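Local coordinates for protein TYPE-2 restriction enzyme ngomiv (Neisseria gonorrhoeae, PDB 4ABT) that recognises the double-stranded sequence 5'-GCCGGC-3' as a magnesium-dependent type IIF restriction endonuclease and cleaves it after the first G, working as a homotetramer, at the interface of chains A and B and the interface of chains A and C. Numbering follows the deposited sequence. Chains: chain A/B/C, TYPE-2 restriction enzyme ngomiv.

Contact 1: the interface of chains A and B. Residues chain A 279, 282-283; chain B 153, 165, 167-169, 171.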
# COMPACT_ATOMS: atom_id res chain seq x y z
N ASP A 279 23.46 -12.43 -11.16
CA ASP A 279 22.41 -13.14 -10.45
C ASP A 279 21.07 -12.97 -11.10
O ASP A 279 20.18 -13.77 -10.87
CB ASP A 279 22.30 -12.60 -9.02
CG ASP A 279 23.56 -12.87 -8.23
OD1 ASP A 279 23.82 -14.08 -8.10
OD2 ASP A 279 24.30 -11.94 -7.78
N LEU A 282 19.38 -15.95 -13.48
CA LEU A 282 18.81 -16.98 -12.60
C LEU A 282 17.69 -16.49 -11.70
O LEU A 282 16.75 -17.24 -11.44
CB LEU A 282 19.86 -17.63 -11.73
CG LEU A 282 20.60 -18.73 -12.45
CD1 LEU A 282 21.99 -18.88 -11.79
CD2 LEU A 282 19.76 -20.01 -12.31
N ASP A 283 17.76 -15.25 -11.20
CA ASP A 283 16.64 -14.75 -10.45
C ASP A 283 15.32 -14.67 -11.26
O ASP A 283 14.26 -14.80 -10.68
CB ASP A 283 16.97 -13.43 -9.72
CG ASP A 283 17.82 -13.66 -8.47
OD1 ASP A 283 18.06 -14.82 -8.05
OD2 ASP A 283 18.31 -12.69 -7.93
N ILE B 153 21.61 -26.68 -12.83
CA ILE B 153 21.90 -25.47 -13.59
C ILE B 153 22.75 -25.76 -14.85
O ILE B 153 22.46 -25.24 -15.94
CB ILE B 153 22.50 -24.39 -12.72
CG1 ILE B 153 21.52 -24.05 -11.62
CG2 ILE B 153 22.78 -23.14 -13.52
CD1 ILE B 153 22.13 -23.18 -10.60
N ALA B 165 27.35 -15.43 -10.22
CA ALA B 165 25.95 -15.67 -9.81
C ALA B 165 25.84 -16.24 -8.38
O ALA B 165 25.13 -17.25 -8.13
CB ALA B 165 25.25 -16.62 -10.79
N TYR B 167 24.71 -14.96 -5.64
CA TYR B 167 23.52 -14.70 -4.85
C TYR B 167 22.20 -15.17 -5.48
O TYR B 167 21.15 -14.92 -4.92
CB TYR B 167 23.43 -13.22 -4.45
CG TYR B 167 24.71 -12.72 -3.76
CD1 TYR B 167 24.96 -12.98 -2.39
CD2 TYR B 167 25.69 -12.02 -4.48
CE1 TYR B 167 26.15 -12.53 -1.77
CE2 TYR B 167 26.86 -11.56 -3.86
CZ TYR B 167 27.09 -11.82 -2.53
OH TYR B 167 28.23 -11.36 -1.94
N ALA B 168 22.23 -15.82 -6.62
CA ALA B 168 21.02 -16.28 -7.26
C ALA B 168 20.12 -17.11 -6.29
O ALA B 168 20.56 -18.04 -5.63
CB ALA B 168 21.40 -17.08 -8.47
N SER B 169 18.84 -16.76 -6.22
CA SER B 169 17.94 -17.35 -5.27
C SER B 169 17.86 -18.85 -5.43
O SER B 169 17.84 -19.55 -4.44
CB SER B 169 16.56 -16.76 -5.42
OG SER B 169 16.54 -15.46 -4.89
N ARG B 171 20.00 -21.06 -6.14
CA ARG B 171 21.23 -21.83 -5.94
C ARG B 171 21.35 -22.37 -4.57
O ARG B 171 21.35 -21.62 -3.59
CB ARG B 171 22.48 -21.04 -6.30
CG ARG B 171 22.64 -21.01 -7.78
CD ARG B 171 23.96 -20.40 -8.11
NE ARG B 171 25.02 -21.40 -8.22
CZ ARG B 171 26.25 -21.05 -8.53
NH1 ARG B 171 26.50 -19.77 -8.74
NH2 ARG B 171 27.19 -21.96 -8.66
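The ring of B:Tyr167 takes the carboxylate of A:Asp279 at its edge: OD2 lies in the ring plane, 3.6 Å from CD2, and the two planes are turned 64° apart. The other carboxylate oxygen does the bonding. A:Asp279 OD1 accepts the backbone N-H of B:Tyr167 at 2.8 Å, met from above the carboxylate plane and along a rather bent path. The N of B:Ala168 lies equally near OD1, but its N-H points elsewhere. Within chain B, the guanidinium of B:Arg171 has the carbonyl carbon of B:Ala165 at its edge, and its NH1 bonds B:Ala165 O at 2.9 Å, which should steady the loop that A:Asp279 binds.

Beside the two aspartates, A:Leu282 supplies the apolar part. Its CB packs on B:Ala168 CB at 3.6 Å, while CD1 reaches both that methyl and B:Ala165 CB. This patch belongs to the two-fold interface of chains A and B, where carboxylates from the C-terminal end of one subunit cap backbone N-H groups of the other's loop. A:Asp283 holds its CG beside its own backbone N (chi1 -76°), which turns the carboxylate toward the loop of chain B, where OD1 receives B:Ser169 N head-on at 2.8 Å in a nearly straight bond, 174° at the hydrogen.

Contact 2: the interface of chains A and B. Residues chain A 206, 213, 216, 236-239; chain B 209, 212.
Two arginines on a loop of chain B, B:Arg209 and B:Arg212, reach into chain A where residues 236-239, in the loop between helix 225-232 and strand 240-243, run beside the start of strand 215-220. B:Arg209 is the deeper of the two. Its NE and NH2 both bond one carboxylate oxygen, A:Asp239 OD1, at 2.7 Å each, a side-on salt bridge. That oxygen lies in the guanidinium plane, yet the carboxylate stands almost perpendicular to it, 88° away; NH2 arrives nearly along the C-O axis of OD1, and NE from above the carboxylate plane. The remaining nitrogen, NH1, bonds A:Gly236 O at 2.9 Å, from above the carbonyl plane.

One face of this guanidinium carries A:Leu213 CD2, off toward the rim; over the centre of the opposite face sits water 1, which joins A:Gly236 N, A:Ile238 O and B:Arg209 O. The arginine's CG lies between its backbone N and carbonyl carbon (chi1 75°), and from there the chain runs extended to NE, delivering the head group to A:Asp239 and A:Gly236 O. A:Asp239 is itself positioned from within chain A, since the backbone N of A:Ile216 bonds OD2 at 2.9 Å. B:Arg212 grips a backbone oxygen in the same side-on manner: A:Leu213 O lies in its guanidinium plane, 3.2 Å from NE and 3.1 Å from NH2.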
# COMPACT_ATOMS: atom_id res chain seq x y z
N VAL A 206 2.22 -3.49 -8.72
CA VAL A 206 1.70 -4.23 -7.56
C VAL A 206 0.21 -4.01 -7.50
O VAL A 206 -0.57 -4.97 -7.62
CB VAL A 206 2.34 -3.76 -6.22
CG1 VAL A 206 1.52 -4.25 -5.05
CG2 VAL A 206 3.79 -4.28 -6.06
N LEU A 213 2.30 -11.15 -9.78
CA LEU A 213 3.12 -9.93 -10.00
C LEU A 213 4.32 -10.24 -10.89
O LEU A 213 4.95 -11.27 -10.72
CB LEU A 213 3.58 -9.37 -8.68
CG LEU A 213 4.28 -8.03 -8.65
CD1 LEU A 213 3.31 -7.00 -8.91
CD2 LEU A 213 4.91 -7.79 -7.29
N ILE A 216 10.14 -7.54 -10.41
CA ILE A 216 10.35 -6.08 -10.42
C ILE A 216 11.70 -5.86 -9.83
O ILE A 216 11.89 -6.04 -8.62
CB ILE A 216 9.32 -5.32 -9.52
CG1 ILE A 216 7.87 -5.83 -9.77
CG2 ILE A 216 9.48 -3.79 -9.69
CD1 ILE A 216 6.82 -4.99 -9.10
N GLY A 236 8.77 -4.10 -0.64
CA GLY A 236 7.38 -3.90 -0.95
C GLY A 236 7.14 -3.46 -2.37
O GLY A 236 6.13 -3.84 -2.94
N GLU A 237 8.06 -2.64 -2.91
CA GLU A 237 7.97 -2.16 -4.31
C GLU A 237 8.95 -2.88 -5.23
O GLU A 237 8.56 -3.31 -6.30
CB GLU A 237 8.27 -0.67 -4.42
CG GLU A 237 7.38 0.22 -3.57
CD GLU A 237 7.91 0.46 -2.15
OE1 GLU A 237 9.17 0.43 -1.85
OE2 GLU A 237 7.01 0.67 -1.34
N ILE A 238 10.23 -2.95 -4.82
CA ILE A 238 11.28 -3.58 -5.58
C ILE A 238 11.63 -4.96 -5.02
O ILE A 238 11.89 -5.09 -3.83
CB ILE A 238 12.54 -2.68 -5.55
CG1 ILE A 238 12.20 -1.21 -5.83
CG2 ILE A 238 13.62 -3.27 -6.48
CD1 ILE A 238 11.44 -0.95 -7.10
N ASP A 239 11.62 -6.00 -5.87
CA ASP A 239 12.05 -7.34 -5.43
C ASP A 239 13.50 -7.38 -5.01
O ASP A 239 13.84 -7.96 -3.94
CB ASP A 239 11.86 -8.37 -6.53
CG ASP A 239 10.43 -8.49 -6.98
OD1 ASP A 239 9.55 -7.83 -6.38
OD2 ASP A 239 10.21 -9.19 -8.00
N ARG B 209 8.25 -8.88 1.31
CA ARG B 209 8.99 -9.80 0.48
C ARG B 209 10.36 -9.23 0.17
O ARG B 209 10.48 -8.04 -0.15
CB ARG B 209 8.22 -10.06 -0.87
CG ARG B 209 8.31 -8.89 -1.89
CD ARG B 209 7.49 -9.15 -3.17
NE ARG B 209 7.85 -8.21 -4.26
CZ ARG B 209 7.31 -7.00 -4.37
NH1 ARG B 209 6.38 -6.63 -3.51
NH2 ARG B 209 7.67 -6.17 -5.33
N ARG B 212 10.90 -12.27 -5.61
CA ARG B 212 9.67 -12.33 -6.39
C ARG B 212 8.50 -12.69 -5.50
O ARG B 212 8.59 -13.63 -4.69
CB ARG B 212 9.74 -13.34 -7.56
CG ARG B 212 8.60 -13.04 -8.58
CD ARG B 212 8.12 -14.16 -9.49
NE ARG B 212 7.13 -13.64 -10.47
CZ ARG B 212 6.79 -14.25 -11.64
NH1 ARG B 212 7.35 -15.41 -12.00
NH2 ARG B 212 5.87 -13.71 -12.46
O HOH W 1 10.21 -6.05 -2.09

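Contact 3: the interface of chains A and B. Residues chain A 86-87, 89, 145; chain B 86-89, 145.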
# COMPACT_ATOMS: atom_id res chain seq x y z
N HIS A 86 15.62 -25.06 -19.49
CA HIS A 86 15.42 -26.29 -18.78
C HIS A 86 14.99 -26.03 -17.34
O HIS A 86 14.35 -26.89 -16.71
CB HIS A 86 16.71 -27.11 -18.84
CG HIS A 86 17.91 -26.36 -18.32
ND1 HIS A 86 18.57 -26.72 -17.17
CD2 HIS A 86 18.55 -25.26 -18.79
CE1 HIS A 86 19.58 -25.89 -16.97
NE2 HIS A 86 19.58 -25.00 -17.93
N ILE A 87 15.28 -24.86 -16.81
CA ILE A 87 14.70 -24.55 -15.48
C ILE A 87 13.51 -23.57 -15.48
O ILE A 87 12.78 -23.53 -14.51
CB ILE A 87 15.74 -24.05 -14.45
CG1 ILE A 87 16.40 -22.78 -14.93
CG2 ILE A 87 16.84 -25.14 -14.13
CD1 ILE A 87 17.24 -22.15 -13.83
N PRO A 89 11.19 -22.92 -18.72
CA PRO A 89 10.87 -22.92 -20.16
C PRO A 89 9.82 -21.94 -20.58
O PRO A 89 8.98 -21.48 -19.75
CB PRO A 89 10.36 -24.34 -20.43
CG PRO A 89 9.95 -24.87 -19.06
CD PRO A 89 10.83 -24.18 -18.06
N ARG A 145 6.16 -13.40 -21.68
CA ARG A 145 6.02 -14.79 -22.07
C ARG A 145 4.84 -14.92 -23.08
O ARG A 145 3.73 -14.49 -22.78
CB ARG A 145 5.70 -15.63 -20.83
CG ARG A 145 5.90 -17.08 -21.06
CD ARG A 145 5.56 -17.93 -19.84
NE ARG A 145 5.60 -19.35 -20.21
CZ ARG A 145 5.66 -20.35 -19.36
NH1 ARG A 145 5.65 -20.14 -18.06
NH2 ARG A 145 5.71 -21.59 -19.83
N HIS B 86 6.71 -30.02 -17.56
CA HIS B 86 7.32 -29.54 -18.83
C HIS B 86 7.06 -28.07 -19.13
O HIS B 86 7.67 -27.48 -20.04
CB HIS B 86 6.82 -30.38 -20.02
CG HIS B 86 5.33 -30.34 -20.18
ND1 HIS B 86 4.46 -30.77 -19.19
CD2 HIS B 86 4.56 -29.85 -21.18
CE1 HIS B 86 3.22 -30.57 -19.58
NE2 HIS B 86 3.25 -30.02 -20.79
N ILE B 87 6.14 -27.46 -18.40
CA ILE B 87 5.82 -26.03 -18.57
C ILE B 87 6.41 -25.20 -17.42
O ILE B 87 6.66 -23.98 -17.57
CB ILE B 87 4.30 -25.83 -18.54
CG1 ILE B 87 3.67 -26.51 -19.73
CG2 ILE B 87 3.92 -24.39 -18.67
CD1 ILE B 87 4.27 -26.04 -20.99
N ARG B 88 6.59 -25.89 -16.27
CA ARG B 88 7.04 -25.29 -15.01
C ARG B 88 7.80 -26.33 -14.19
O ARG B 88 7.28 -26.88 -13.23
CB ARG B 88 5.87 -24.67 -14.19
CG ARG B 88 6.30 -23.64 -13.16
CD ARG B 88 6.98 -22.43 -13.84
NE ARG B 88 6.91 -21.22 -12.99
CZ ARG B 88 7.86 -20.89 -12.12
NH1 ARG B 88 8.97 -21.64 -12.04
NH2 ARG B 88 7.71 -19.79 -11.38
N PRO B 89 9.04 -26.63 -14.61
CA PRO B 89 9.78 -27.66 -13.84
C PRO B 89 10.33 -27.13 -12.50
O PRO B 89 10.38 -25.90 -12.26
CB PRO B 89 10.90 -28.10 -14.80
CG PRO B 89 11.08 -26.95 -15.69
CD PRO B 89 9.71 -26.30 -15.87
N ARG B 145 9.34 -24.34 -3.77
CA ARG B 145 10.31 -24.87 -4.72
C ARG B 145 11.65 -24.91 -3.99
O ARG B 145 12.11 -23.89 -3.53
CB ARG B 145 10.42 -23.91 -5.92
CG ARG B 145 11.23 -24.44 -7.02
CD ARG B 145 11.50 -23.45 -8.01
NE ARG B 145 12.26 -24.11 -9.03
CZ ARG B 145 12.51 -23.58 -10.22
NH1 ARG B 145 12.03 -22.38 -10.52
NH2 ARG B 145 13.22 -24.26 -11.13
O HOH W 2 8.55 -21.90 -17.05
O HOH W 3 10.11 -23.64 -13.62
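A:Pro89 and B:Pro89 point their rings at one another in a loop-to-loop patch of the homotetramer's A-B interface, with the CG and CD atoms at the meeting point. Their closest carbons are modelled tighter than normal, so that spacing is doubtful. Each ring also leans on the partner's backbone: B:Pro89 CG lies 3.4 Å from A:His86 O, and A:Pro89 CG is 3.6 Å from B:His86 O.

Around the prolines, both Arg145 side chains, extended from CG to NE, span the gap to the partner's loop. A:Arg145 NH2 approaches B:Ile87 O at 3.4 Å, and B:Arg145 NH2 approaches A:Ile87 O at 3.5 Å; both are weak hydrogen bonds. The two-fold symmetry is only approximate in the side chains: chi1 is 60° in A:Ile87 but -65° in B:Ile87, and CG2 of B:Ile87 lies 3.5 Å from A:Arg145 NH2. Each guanidinium has the Pro89 O of its own chain over one face, toward the rim.

Water 2 joins A:Pro89 O to B:Ile87 O at 2.8 and 2.9 Å. Water 3 connects A:Ile87 O with B:Pro89 O and is held by B:Arg88 NH1 at 2.8 Å, in the plane of that guanidinium. In the fold, His86 to Pro89 lie in the loop between 3-10 helix 82-84 and strand 91-96, while Arg145 sits near or at the end of the strand that begins at 141 (141-146 in chain A, 141-145 in chain B).

Contact 4: the interface of chains A and C. Residues chain A 203, 207, 237; chain C 203, 207, 237.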
# COMPACT_ATOMS: atom_id res chain seq x y z
N LEU A 203 5.14 0.08 -7.41
CA LEU A 203 3.89 0.12 -6.73
C LEU A 203 2.72 0.07 -7.67
O LEU A 203 1.72 -0.61 -7.38
CB LEU A 203 3.81 1.38 -5.91
CG LEU A 203 2.74 1.39 -4.84
CD1 LEU A 203 2.94 0.17 -3.96
CD2 LEU A 203 2.84 2.67 -4.04
N ARG A 207 -0.18 -2.76 -7.33
CA ARG A 207 -1.55 -2.40 -7.01
C ARG A 207 -2.52 -2.67 -8.17
O ARG A 207 -3.73 -2.90 -7.94
CB ARG A 207 -1.63 -0.92 -6.66
CG ARG A 207 -1.05 -0.63 -5.32
CD ARG A 207 -0.81 0.82 -5.20
NE ARG A 207 -0.65 1.30 -3.83
CZ ARG A 207 -0.42 2.58 -3.56
NH1 ARG A 207 -0.34 3.44 -4.56
NH2 ARG A 207 -0.26 3.00 -2.31
N GLU A 237 8.06 -2.64 -2.91
CA GLU A 237 7.97 -2.16 -4.31
C GLU A 237 8.95 -2.88 -5.23
O GLU A 237 8.56 -3.31 -6.30
CB GLU A 237 8.27 -0.67 -4.42
CG GLU A 237 7.38 0.22 -3.57
CD GLU A 237 7.91 0.46 -2.15
OE1 GLU A 237 9.17 0.43 -1.85
OE2 GLU A 237 7.01 0.67 -1.34
N LEU C 203 4.07 7.99 1.05
CA LEU C 203 3.81 6.62 1.41
C LEU C 203 4.48 6.24 2.70
O LEU C 203 3.88 5.52 3.51
CB LEU C 203 4.30 5.72 0.31
CG LEU C 203 3.76 4.31 0.34
CD1 LEU C 203 2.25 4.38 0.38
CD2 LEU C 203 4.26 3.55 -0.86
N ARG C 207 2.38 4.69 5.81
CA ARG C 207 2.61 3.33 6.28
C ARG C 207 3.21 3.28 7.69
O ARG C 207 3.03 2.28 8.42
CB ARG C 207 3.56 2.61 5.33
CG ARG C 207 2.90 2.25 4.05
CD ARG C 207 3.93 1.91 3.05
NE ARG C 207 3.44 1.15 1.90
CZ ARG C 207 4.25 0.77 0.91
NH1 ARG C 207 5.53 1.10 0.98
NH2 ARG C 207 3.79 0.09 -0.13
N GLU C 237 -1.15 8.70 -1.86
CA GLU C 237 0.10 9.23 -1.26
C GLU C 237 -0.00 10.72 -0.95
O GLU C 237 0.36 11.13 0.14
CB GLU C 237 1.30 9.05 -2.19
CG GLU C 237 1.57 7.62 -2.61
CD GLU C 237 0.82 7.19 -3.88
OE1 GLU C 237 0.48 8.01 -4.82
OE2 GLU C 237 0.58 5.98 -3.91
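A:Arg207 and C:Glu237 meet in a salt bridge, repeated with the chains exchanged between C:Arg207 and A:Glu237. In each, NH1 of the guanidinium donates to OE2 of the carboxylate at 2.8 Å, close to straight at 164° and meeting OE2 head-on. The carboxylate stands at the guanidinium edge, with the two planes only 23° apart. NH2 of the same arginine is farther from OE2, at 3.5 Å, so the grip is essentially one-pronged. The glutamate chain bends at chi2 (89°), which turns its carboxylate toward the partner's helix.

The apolar contact lies between the two bridges. A:Leu203 and C:Leu203 reach toward each other tip to tip, CD2 against CD2 at 3.6 Å. Each CD2 also sits over the centre of the guanidinium of Arg207 in its own chain, 3.2 Å above the plane, and so backs the group that makes the bridge. Each CD1 passes alongside the partner's arginine, 3.9 Å from its NH2.

The protein is a homotetramer, and this patch, itself two-fold symmetric, joins subunits A and C within it. Leu203 and Arg207 lie one turn apart on helix 197-208, which faces its copy, while Glu237 comes from the loop between helix 225-232 and strand 240-243.

Contacts 1, 2 and 3 belong to the interface of chains A and B, contact 4 to that of chains A and C. Between centres of their C-alpha atoms, contact 1 lies about 15 Å from contact 3 and 17 Å from contact 2, while contact 4 is about 28 and 31 Å from contacts 1 and 3. Contacts 2 and 4 are about 11 Å apart and share A:Glu237; helix 197-208 carries Leu203 and Arg207 of contact 4 and only borders contact 2, through A:Val206. The loop before strand 240-243 thus touches two subunits, tying the A-B pair to chain C, which may couple the pairs of the homotetramer.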